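PDB 3UYU: Ice-binding protein from Leucosporidium, which binds to the surface of ice crystals and inhibits their growth, conferring freeze tolerance with low thermal hysteresis activity. Local coordinates for residues 29-34 with 219-224. The protein carries 2 engineered substitutions. Numbering follows the deposited sequence.
Sequences AILGDI and TVNSPF
Ser222 grips the carbonyl of Leu31 twice: its backbone N donates to Leu31 O at 3.0 Å, and its hydroxyl OG gives a second hydrogen bond to Leu31 O at 2.8 Å, in the carbonyl plane on a lone pair. With chi1 at 73°, OG sits between the backbone N and the carbonyl carbon, which turns it onto that oxygen; a serine is short enough to do this. OG also lies 3.6 Å from Gly32 CA, where a side chain would collide with it, and the backbone angles of Gly32 by themselves demand glycine. An alanine in place of Ser222 would probably leave Leu31 O with the backbone N as its one donor from 219-224, and the turn at Gly32 less firmly tied.

Upstream, strands 29-31 and 219-221 run parallel, joined by Val220 N to Ala29 O and by a nearly straight bond from Leu31 N to Val220 O (2.8 Å). On the buried face, Ile30 CD1 lies against Val220 CB at 3.7 Å, the side chains side by side, both touching Ala15; beta-branched and apolar, they suit a buried strand. On the other, more exposed face, ND2 of Asn221 rests in van der Waals contact on Leu31 CB, at 3.5 Å. Strand 202-209 flanks 219-221 and strand 63-64 flanks 29-31, so this ladder joins sequence-distant coils of the right-handed beta-helix: apolar pairing inward, a mixed face of Ala29, Leu31, Thr219 and Asn221 outward, and a serine extending the bonding past the strand ends.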
ATOM      1  N   ALA A  29     -21.878  16.518  -1.670  1.00 11.44           N
ATOM      2  CA  ALA A  29     -21.142  16.655  -2.921  1.00 11.51           C
ATOM      3  C   ALA A  29     -19.643  16.356  -2.746  1.00 10.86           C
ATOM      4  O   ALA A  29     -18.850  17.200  -2.262  1.00 11.69           O
ATOM      5  CB  ALA A  29     -21.311  18.103  -3.486  1.00 12.91           C
ATOM      6  N   ILE A  30     -19.264  15.139  -3.137  1.00 10.83           N
ATOM      7  CA  ILE A  30     -17.948  14.635  -2.828  1.00 11.08           C
ATOM      8  C   ILE A  30     -17.241  14.528  -4.170  1.00 10.26           C
ATOM      9  O   ILE A  30     -17.736  13.890  -5.119  1.00 11.60           O
ATOM     10  CB  ILE A  30     -18.007  13.200  -2.170  1.00 11.58           C
ATOM     11  CG1 ILE A  30     -18.944  13.145  -0.972  1.00 12.94           C
ATOM     12  CG2 ILE A  30     -16.571  12.723  -1.868  1.00  9.79           C
ATOM     13  CD1 ILE A  30     -18.641  14.186   0.075  1.00 16.14           C
ATOM     14  N   LEU A  31     -16.058  15.160  -4.280  1.00 10.26           N
ATOM     15  CA  LEU A  31     -15.207  14.986  -5.443  1.00 10.37           C
ATOM     16  C   LEU A  31     -14.026  14.099  -5.095  1.00  8.65           C
ATOM     17  O   LEU A  31     -13.122  14.503  -4.334  1.00 11.19           O
ATOM     18  CB  LEU A  31     -14.691  16.384  -5.906  1.00  9.45           C
ATOM     19  CG  LEU A  31     -13.690  16.362  -7.084  1.00 10.01           C
ATOM     20  CD1 LEU A  31     -14.086  15.668  -8.318  1.00 12.46           C
ATOM     21  CD2 LEU A  31     -13.261  17.816  -7.400  1.00 10.81           C
ATOM     22  N   GLY A  32     -14.081  12.871  -5.601  1.00 10.36           N
ATOM     23  CA  GLY A  32     -13.084  11.789  -5.279  1.00  9.47           C
ATOM     24  C   GLY A  32     -13.823  10.570  -4.821  1.00 11.64           C
ATOM     25  O   GLY A  32     -15.015  10.624  -4.472  1.00 12.23           O
ATOM     26  N   ASP A  33     -13.065   9.467  -4.770  1.00  9.40           N
ATOM     27  CA  ASP A  33     -13.683   8.173  -4.383  1.00  9.90           C
ATOM     28  C   ASP A  33     -13.973   8.114  -2.906  1.00  9.34           C
ATOM     29  O   ASP A  33     -13.323   8.754  -2.053  1.00 11.23           O
ATOM     30  CB  ASP A  33     -12.721   7.027  -4.749  1.00 10.65           C
ATOM     31  CG  ASP A  33     -12.484   6.919  -6.228  1.00 10.30           C
ATOM     32  OD1 ASP A  33     -13.205   7.495  -7.085  1.00 12.54           O
ATOM     33  OD2 ASP A  33     -11.464   6.198  -6.626  1.00 13.11           O
ATOM     34  N   ILE A  34     -14.909   7.229  -2.552  1.00 10.16           N
ATOM     35  CA  ILE A  34     -15.149   6.921  -1.177  1.00 10.49           C
ATOM     36  C   ILE A  34     -15.145   5.372  -0.935  1.00  7.76           C
ATOM     37  O   ILE A  34     -15.421   4.582  -1.881  1.00  9.24           O
ATOM     38  CB  ILE A  34     -16.470   7.558  -0.592  1.00 11.14           C
ATOM     39  CG1 ILE A  34     -17.706   6.903  -1.212  1.00 12.46           C
ATOM     40  CG2 ILE A  34     -16.491   9.126  -0.820  1.00 12.50           C
ATOM     41  CD1 ILE A  34     -19.085   7.370  -0.539  1.00 15.77           C
ATOM     42  N   THR A 219     -19.770  19.097   1.550  1.00 11.76           N
ATOM     43  CA  THR A 219     -18.906  19.069   0.385  1.00 11.61           C
ATOM     44  C   THR A 219     -17.504  18.638   0.807  1.00 10.80           C
ATOM     45  O   THR A 219     -16.985  19.137   1.820  1.00 11.78           O
ATOM     46  CB  THR A 219     -18.841  20.478  -0.161  1.00 12.01           C
ATOM     47  OG1 THR A 219     -20.156  20.775  -0.719  1.00 16.27           O
ATOM     48  CG2 THR A 219     -17.771  20.650  -1.191  1.00 13.82           C
ATOM     49  N   VAL A 220     -16.949  17.687   0.040  1.00 10.70           N
ATOM     50  CA  VAL A 220     -15.539  17.287   0.215  1.00 10.02           C
ATOM     51  C   VAL A 220     -14.866  17.284  -1.138  1.00 10.99           C
ATOM     52  O   VAL A 220     -15.308  16.552  -2.019  1.00 10.64           O
ATOM     53  CB  VAL A 220     -15.410  15.853   0.837  1.00 10.78           C
ATOM     54  CG1 VAL A 220     -13.883  15.497   0.914  1.00 11.14           C
ATOM     55  CG2 VAL A 220     -16.022  15.847   2.212  1.00 12.37           C
ATOM     56  N   ASN A 221     -13.840  18.144  -1.331  1.00  9.12           N
ATOM     57  CA  ASN A 221     -13.096  18.153  -2.598  1.00 10.41           C
ATOM     58  C   ASN A 221     -11.706  17.663  -2.326  1.00  9.60           C
ATOM     59  O   ASN A 221     -10.926  18.317  -1.638  1.00  9.54           O
ATOM     60  CB  ASN A 221     -13.041  19.600  -3.204  1.00  8.91           C
ATOM     61  CG  ASN A 221     -14.416  20.128  -3.554  1.00  9.96           C
ATOM     62  OD1 ASN A 221     -14.664  21.370  -3.416  1.00 12.38           O
ATOM     63  ND2 ASN A 221     -15.303  19.281  -4.004  1.00  6.62           N
ATOM     64  N   SER A 222     -11.398  16.461  -2.893  1.00  9.70           N
ATOM     65  CA  SER A 222     -10.047  15.846  -2.689  1.00 10.01           C
ATOM     66  C   SER A 222      -9.208  16.111  -3.943  1.00 12.55           C
ATOM     67  O   SER A 222      -9.748  16.348  -5.009  1.00 12.54           O
ATOM     68  CB  SER A 222     -10.209  14.329  -2.329  1.00  9.97           C
ATOM     69  OG  SER A 222     -10.604  13.630  -3.509  1.00 10.81           O
ATOM     70  N   PRO A 223      -7.872  16.099  -3.816  1.00 14.09           N
ATOM     71  CA  PRO A 223      -6.934  16.201  -4.967  1.00 16.09           C
ATOM     72  C   PRO A 223      -7.159  15.117  -6.056  1.00 16.92           C
ATOM     73  O   PRO A 223      -7.540  13.952  -5.797  1.00 17.35           O
ATOM     74  CB  PRO A 223      -5.574  15.986  -4.283  1.00 17.96           C
ATOM     75  CG  PRO A 223      -5.789  16.509  -2.892  1.00 14.58           C
ATOM     76  CD  PRO A 223      -7.178  15.940  -2.538  1.00 15.18           C
ATOM     77  N   PHE A 224      -6.964  15.553  -7.291  1.00 18.10           N
ATOM     78  CA  PHE A 224      -6.913  14.713  -8.494  1.00 18.03           C
ATOM     79  C   PHE A 224      -5.935  13.556  -8.323  1.00 17.49           C
ATOM     80  O   PHE A 224      -4.857  13.723  -7.759  1.00 19.72           O
ATOM     81  CB  PHE A 224      -6.435  15.631  -9.647  1.00 18.03           C
ATOM     82  CG  PHE A 224      -6.217  14.916 -10.962  1.00 22.04           C
ATOM     83  CD1 PHE A 224      -7.303  14.493 -11.743  1.00 23.92           C
ATOM     84  CD2 PHE A 224      -4.914  14.685 -11.428  1.00 23.64           C
ATOM     85  CE1 PHE A 224      -7.080  13.798 -12.997  1.00 22.60           C
ATOM     86  CE2 PHE A 224      -4.693  14.012 -12.635  1.00 24.46           C
ATOM     87  CZ  PHE A 224      -5.772  13.566 -13.418  1.00 22.27           C
TER